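PDB 3F8T: predicted ATPase involved in replication control, Cdc46/Mcm family from Methanopyrus kandleri AV19, which probably binds ATP and single-stranded DNA and may act as a replicative helicase of the MCM family. Local coordinates for residues 412-417 / 458-463; 421-426 / 454-459. The protein carries 2 engineered substitutions. All blocks are in the same frame, centred on the assembly; numbering follows the deposited sequence.

Interaction 1 of 2, residues 412-417 / 458-463; sequences APELTE and LAKAHA. Engineered in segment 412-417: Ala-412 (natural residue Lys).
The methylene chain of Lys-460 lies alongside the backbone carbonyl of Pro-413, its CE 3.6 Å from Pro-413 O. Its CG is anti to the carbonyl carbon (chi1 -70°) and the chain is extended from there on, which carries the amine past the buried proline toward the carboxylate of Glu-414. Lysine suits this place because its carbons can be buried while its nitrogen still reaches polar partners. A water connects the two segments there: it donates to Glu-414 OE1 at 2.5 Å and accepts from Lys-460 NZ at 2.8 Å. The two charged atoms themselves, Glu-414 OE1 and Lys-460 NZ, stay 4.7 Å apart, and the direct salt bridge of the amine goes to Glu-238.

One turn further along the helix, the methyl of Ala-463 faces the proline ring, CB to CB of Pro-413 at 4.1 Å. The small side chain lets the loop residue Pro-413 come close to the helix, just before the strand begins, and CG of Pro-413 comes to 3.7 Å from Lys-460 O. No hydrogen bond joins the segments directly.

The backbone of Glu-414 pairs instead with Asp-469 and Val-471, making the short parallel strand pair 414-415 and 470-471. Val-471 also touches Pro-413, Ala-459 and Lys-460, so this small sheet packs against helix 449-465 within the AAA-lid region.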
loop_
_atom_site.group_PDB
_atom_site.type_symbol
_atom_site.label_atom_id
_atom_site.label_comp_id
_atom_site.label_asym_id
_atom_site.label_seq_id
_atom_site.Cartn_x
_atom_site.Cartn_y
_atom_site.Cartn_z
ATOM N N ALA A 412 2.750 -4.624 14.541
ATOM C CA ALA A 412 3.099 -3.806 15.696
ATOM C C ALA A 412 3.928 -4.513 16.764
ATOM O O ALA A 412 3.459 -4.663 17.900
ATOM C CB ALA A 412 1.810 -3.202 16.308
ATOM N N PRO A 413 5.175 -4.933 16.428
ATOM C CA PRO A 413 5.975 -5.543 17.485
ATOM C C PRO A 413 6.385 -4.486 18.500
ATOM O O PRO A 413 6.464 -3.308 18.153
ATOM C CB PRO A 413 7.229 -6.058 16.770
ATOM C CG PRO A 413 7.070 -5.738 15.338
ATOM C CD PRO A 413 5.914 -4.815 15.156
ATOM N N GLU A 414 6.635 -4.920 19.735
ATOM C CA GLU A 414 6.950 -4.013 20.839
ATOM C C GLU A 414 8.207 -4.468 21.569
ATOM O O GLU A 414 8.478 -5.658 21.688
ATOM C CB GLU A 414 5.761 -3.915 21.829
ATOM C CG GLU A 414 4.426 -3.399 21.229
ATOM C CD GLU A 414 4.417 -1.911 20.857
ATOM O OE1 GLU A 414 5.372 -1.178 21.197
ATOM O OE2 GLU A 414 3.433 -1.464 20.224
ATOM N N LEU A 415 8.982 -3.497 22.047
ATOM C CA LEU A 415 10.147 -3.786 22.872
ATOM C C LEU A 415 9.812 -4.647 24.081
ATOM O O LEU A 415 8.875 -4.326 24.818
ATOM C CB LEU A 415 10.722 -2.476 23.407
ATOM C CG LEU A 415 11.236 -1.455 22.397
ATOM C CD1 LEU A 415 11.535 -0.107 23.117
ATOM C CD2 LEU A 415 12.466 -2.047 21.726
ATOM N N THR A 416 10.582 -5.718 24.281
ATOM C CA THR A 416 10.650 -6.377 25.581
ATOM C C THR A 416 11.420 -5.471 26.531
ATOM O O THR A 416 12.124 -4.540 26.108
ATOM C CB THR A 416 11.344 -7.761 25.554
ATOM O OG1 THR A 416 12.749 -7.614 25.294
ATOM C CG2 THR A 416 10.705 -8.697 24.534
ATOM N N GLU A 417 11.273 -5.754 27.823
ATOM C CA GLU A 417 11.964 -5.004 28.855
ATOM C C GLU A 417 13.467 -4.962 28.580
ATOM O O GLU A 417 14.060 -3.885 28.578
ATOM C CB GLU A 417 11.663 -5.611 30.234
ATOM C CG GLU A 417 11.594 -4.590 31.326
ATOM C CD GLU A 417 12.890 -3.849 31.472
ATOM O OE1 GLU A 417 13.938 -4.530 31.564
ATOM O OE2 GLU A 417 12.871 -2.600 31.473
ATOM N N LEU A 458 14.189 0.299 13.106
ATOM C CA LEU A 458 14.941 -0.782 12.475
ATOM C C LEU A 458 14.822 -2.084 13.253
ATOM O O LEU A 458 14.785 -3.171 12.652
ATOM C CB LEU A 458 16.412 -0.404 12.311
ATOM C CG LEU A 458 16.748 0.633 11.231
ATOM C CD1 LEU A 458 18.063 1.346 11.593
ATOM C CD2 LEU A 458 16.872 -0.089 9.885
ATOM N N ALA A 459 14.818 -1.984 14.585
ATOM C CA ALA A 459 14.661 -3.183 15.430
ATOM C C ALA A 459 13.276 -3.830 15.297
ATOM O O ALA A 459 13.166 -5.061 15.267
ATOM C CB ALA A 459 14.971 -2.862 16.886
ATOM N N LYS A 460 12.231 -3.005 15.236
ATOM C CA LYS A 460 10.874 -3.485 14.972
ATOM C C LYS A 460 10.816 -4.179 13.597
ATOM O O LYS A 460 10.225 -5.254 13.458
ATOM C CB LYS A 460 9.873 -2.328 15.043
ATOM C CG LYS A 460 9.639 -1.760 16.483
ATOM C CD LYS A 460 8.633 -0.592 16.446
ATOM C CE LYS A 460 8.171 -0.161 17.846
ATOM N NZ LYS A 460 7.453 1.168 17.760
ATOM N N ALA A 461 11.426 -3.559 12.584
ATOM C CA ALA A 461 11.484 -4.169 11.253
ATOM C C ALA A 461 12.151 -5.537 11.272
ATOM O O ALA A 461 11.652 -6.494 10.648
ATOM C CB ALA A 461 12.176 -3.235 10.251
ATOM N N HIS A 462 13.255 -5.662 12.016
ATOM C CA HIS A 462 13.925 -6.945 12.098
ATOM C C HIS A 462 13.055 -7.978 12.844
ATOM O O HIS A 462 13.043 -9.159 12.490
ATOM C CB HIS A 462 15.319 -6.843 12.714
ATOM C CG HIS A 462 16.063 -8.141 12.682
ATOM N ND1 HIS A 462 16.522 -8.704 11.508
ATOM C CD2 HIS A 462 16.370 -9.018 13.664
ATOM C CE1 HIS A 462 17.110 -9.859 11.773
ATOM N NE2 HIS A 462 17.028 -10.075 13.073
ATOM N N ALA A 463 12.316 -7.537 13.863
ATOM C CA ALA A 463 11.402 -8.455 14.560
ATOM C C ALA A 463 10.302 -8.943 13.600
ATOM O O ALA A 463 9.954 -10.130 13.598
ATOM C CB ALA A 463 10.812 -7.798 15.819
HETATM O O HOH W 1 6.143 0.986 20.227
#

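Interaction 2 of 2, residues 421-426 / 454-459; sequences KRLEHW and SVERLA
Leu-423 and Val-455 meet in the helical AAA-lid region of this MCM homolog, where helices 417-439 and 449-465 run roughly antiparallel, their local axes 146° apart in direction. At 11.0 Å between axes, the gap is bridged by side chains rather than by close backbones. The tight part lies around Val-455, whose two methyls serve different partners. CG1 presses on CD1 of Leu-423 at 3.5 Å, closer than carbons usually approach, as the two side chains slide past each other in opposite directions. With its CG anti to the backbone N (chi1 173°), Leu-423 sends its branched end across to the other helix. A beta-branched valine suits the opposing site, since its methyls diverge directly from CB and can meet a leucine and an aromatic ring at once. Trp-426, one turn along from Leu-423, supplies that ring, a broad flat surface, while its indole NE1 is hydrogen-bonded to Asp-484 of helix 473-489.

The contact is looser and more polar toward Glu-456, which is partly exposed. Its chain crosses Leu-423 at about a right angle and bends at chi2, leaving OE1 3.4 Å from Leu-423 CD2 without a hydrogen bond between the segments. OE2 has a long, weak ion pair with Lys-460. Replacing Leu-423 with an alanine would probably open a gap beside Val-455 CG1 and leave the carboxylate of Glu-456 freer to turn.

On the buried side, Val-455 CG2 makes a CH-pi contact over one face of Trp-426, 3.8 Å from the centroid of the six-membered ring and 21° off its normal.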
loop_
_atom_site.group_PDB
_atom_site.type_symbol
_atom_site.label_atom_id
_atom_site.label_comp_id
_atom_site.label_asym_id
_atom_site.label_seq_id
_atom_site.Cartn_x
_atom_site.Cartn_y
_atom_site.Cartn_z
ATOM N N LYS A 421 15.991 -1.791 27.565
ATOM C CA LYS A 421 17.240 -1.491 28.276
ATOM C C LYS A 421 18.440 -1.460 27.328
ATOM O O LYS A 421 19.293 -0.566 27.427
ATOM C CB LYS A 421 17.462 -2.462 29.440
ATOM C CG LYS A 421 16.525 -2.176 30.597
ATOM C CD LYS A 421 16.634 -3.223 31.699
ATOM C CE LYS A 421 15.917 -2.745 32.955
ATOM N NZ LYS A 421 15.297 -3.868 33.725
ATOM N N ARG A 422 18.478 -2.413 26.400
ATOM C CA ARG A 422 19.537 -2.489 25.399
ATOM C C ARG A 422 19.560 -1.216 24.537
ATOM O O ARG A 422 20.629 -0.685 24.209
ATOM C CB ARG A 422 19.357 -3.744 24.530
ATOM C CG ARG A 422 20.423 -3.930 23.459
ATOM C CD ARG A 422 21.720 -4.528 24.011
ATOM N NE ARG A 422 21.743 -5.963 23.747
ATOM C CZ ARG A 422 22.841 -6.691 23.564
ATOM N NH1 ARG A 422 24.044 -6.128 23.616
ATOM N NH2 ARG A 422 22.728 -7.990 23.318
ATOM N N LEU A 423 18.368 -0.729 24.204
ATOM C CA LEU A 423 18.213 0.450 23.358
ATOM C C LEU A 423 18.650 1.713 24.105
ATOM O O LEU A 423 19.401 2.536 23.573
ATOM C CB LEU A 423 16.762 0.578 22.900
ATOM C CG LEU A 423 16.357 1.840 22.139
ATOM C CD1 LEU A 423 17.113 1.976 20.838
ATOM C CD2 LEU A 423 14.860 1.835 21.887
ATOM N N GLU A 424 18.180 1.853 25.338
ATOM C CA GLU A 424 18.535 3.016 26.162
ATOM C C GLU A 424 20.047 3.081 26.440
ATOM O O GLU A 424 20.643 4.171 26.414
ATOM C CB GLU A 424 17.644 3.095 27.418
ATOM C CG GLU A 424 16.185 3.391 27.000
ATOM C CD GLU A 424 15.181 3.585 28.134
ATOM O OE1 GLU A 424 15.210 2.819 29.129
ATOM O OE2 GLU A 424 14.319 4.493 27.986
ATOM N N HIS A 425 20.656 1.913 26.640
ATOM C CA HIS A 425 22.098 1.778 26.871
ATOM C C HIS A 425 22.925 2.213 25.663
ATOM O O HIS A 425 23.878 2.982 25.804
ATOM C CB HIS A 425 22.453 0.330 27.238
ATOM C CG HIS A 425 23.919 0.101 27.458
ATOM N ND1 HIS A 425 24.603 0.624 28.536
ATOM C CD2 HIS A 425 24.830 -0.603 26.742
ATOM C CE1 HIS A 425 25.868 0.249 28.480
ATOM N NE2 HIS A 425 26.033 -0.492 27.397
ATOM N N TRP A 426 22.579 1.692 24.483
ATOM C CA TRP A 426 23.202 2.151 23.240
ATOM C C TRP A 426 23.130 3.677 23.144
ATOM O O TRP A 426 24.131 4.338 22.900
ATOM C CB TRP A 426 22.515 1.524 22.022
ATOM C CG TRP A 426 23.028 2.072 20.723
ATOM C CD1 TRP A 426 24.124 1.651 20.037
ATOM C CD2 TRP A 426 22.485 3.167 19.977
ATOM N NE1 TRP A 426 24.285 2.396 18.896
ATOM C CE2 TRP A 426 23.298 3.339 18.838
ATOM C CE3 TRP A 426 21.385 4.016 20.157
ATOM C CZ2 TRP A 426 23.050 4.323 17.880
ATOM C CZ3 TRP A 426 21.138 5.003 19.193
ATOM C CH2 TRP A 426 21.967 5.145 18.080
ATOM N N SER A 454 15.274 5.947 14.997
ATOM C CA SER A 454 15.673 5.088 13.866
ATOM C C SER A 454 16.070 3.687 14.315
ATOM O O SER A 454 15.664 2.679 13.697
ATOM C CB SER A 454 16.813 5.723 13.069
ATOM O OG SER A 454 16.385 6.963 12.532
ATOM N N VAL A 455 16.853 3.610 15.391
ATOM C CA VAL A 455 17.230 2.299 15.924
ATOM C C VAL A 455 15.969 1.498 16.291
ATOM O O VAL A 455 15.858 0.318 15.943
ATOM C CB VAL A 455 18.194 2.408 17.123
ATOM C CG1 VAL A 455 18.412 1.033 17.766
ATOM C CG2 VAL A 455 19.515 2.968 16.642
ATOM N N GLU A 456 15.022 2.144 16.964
ATOM C CA GLU A 456 13.788 1.460 17.362
ATOM C C GLU A 456 12.996 0.959 16.152
ATOM O O GLU A 456 12.530 -0.177 16.151
ATOM C CB GLU A 456 12.913 2.340 18.286
ATOM C CG GLU A 456 11.540 1.729 18.566
ATOM C CD GLU A 456 11.029 1.924 19.996
ATOM O OE1 GLU A 456 11.720 2.523 20.845
ATOM O OE2 GLU A 456 9.899 1.474 20.256
ATOM N N ARG A 457 12.855 1.802 15.128
ATOM C CA ARG A 457 12.183 1.410 13.882
ATOM C C ARG A 457 12.858 0.245 13.195
ATOM O O ARG A 457 12.180 -0.682 12.733
ATOM C CB ARG A 457 12.134 2.580 12.906
ATOM C CG ARG A 457 11.141 3.645 13.292
ATOM C CD ARG A 457 11.176 4.799 12.269
ATOM N NE ARG A 457 10.577 5.995 12.861
ATOM C CZ ARG A 457 11.197 7.158 13.047
ATOM N NH1 ARG A 457 12.453 7.346 12.660
ATOM N NH2 ARG A 457 10.543 8.157 13.614
ATOM N N LEU A 458 14.189 0.299 13.106
ATOM C CA LEU A 458 14.941 -0.782 12.475
ATOM C C LEU A 458 14.822 -2.084 13.253
ATOM O O LEU A 458 14.785 -3.171 12.652
ATOM C CB LEU A 458 16.412 -0.404 12.311
ATOM C CG LEU A 458 16.748 0.633 11.231
ATOM C CD1 LEU A 458 18.063 1.346 11.593
ATOM C CD2 LEU A 458 16.872 -0.089 9.885
ATOM N N ALA A 459 14.818 -1.984 14.585
ATOM C CA ALA A 459 14.661 -3.183 15.430
ATOM C C ALA A 459 13.276 -3.830 15.297
ATOM O O ALA A 459 13.166 -5.061 15.267
ATOM C CB ALA A 459 14.971 -2.862 16.886
#

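From the N terminus, the chain passes through strand 414-415 straight into helix 417-439, then turns back along helix 449-465. Interaction 1 closes the longer loop, with 40 residues between its segments; interaction 2 starts inside that loop, closes a shorter one of 27, and ends on the same stretch of helix 449-465, where the segments overlap at Leu-458 and Ala-459. Their centres are about 9 Å apart. Leu-415 joins the two sites: its CD1 packs 3.5 Å from Glu-456 OE1 and also reaches CD2 of Leu-423. Together they set the small strand pair and the long helix that follows it against one helix of the AAA-lid region, with helix 473-489 packing nearby.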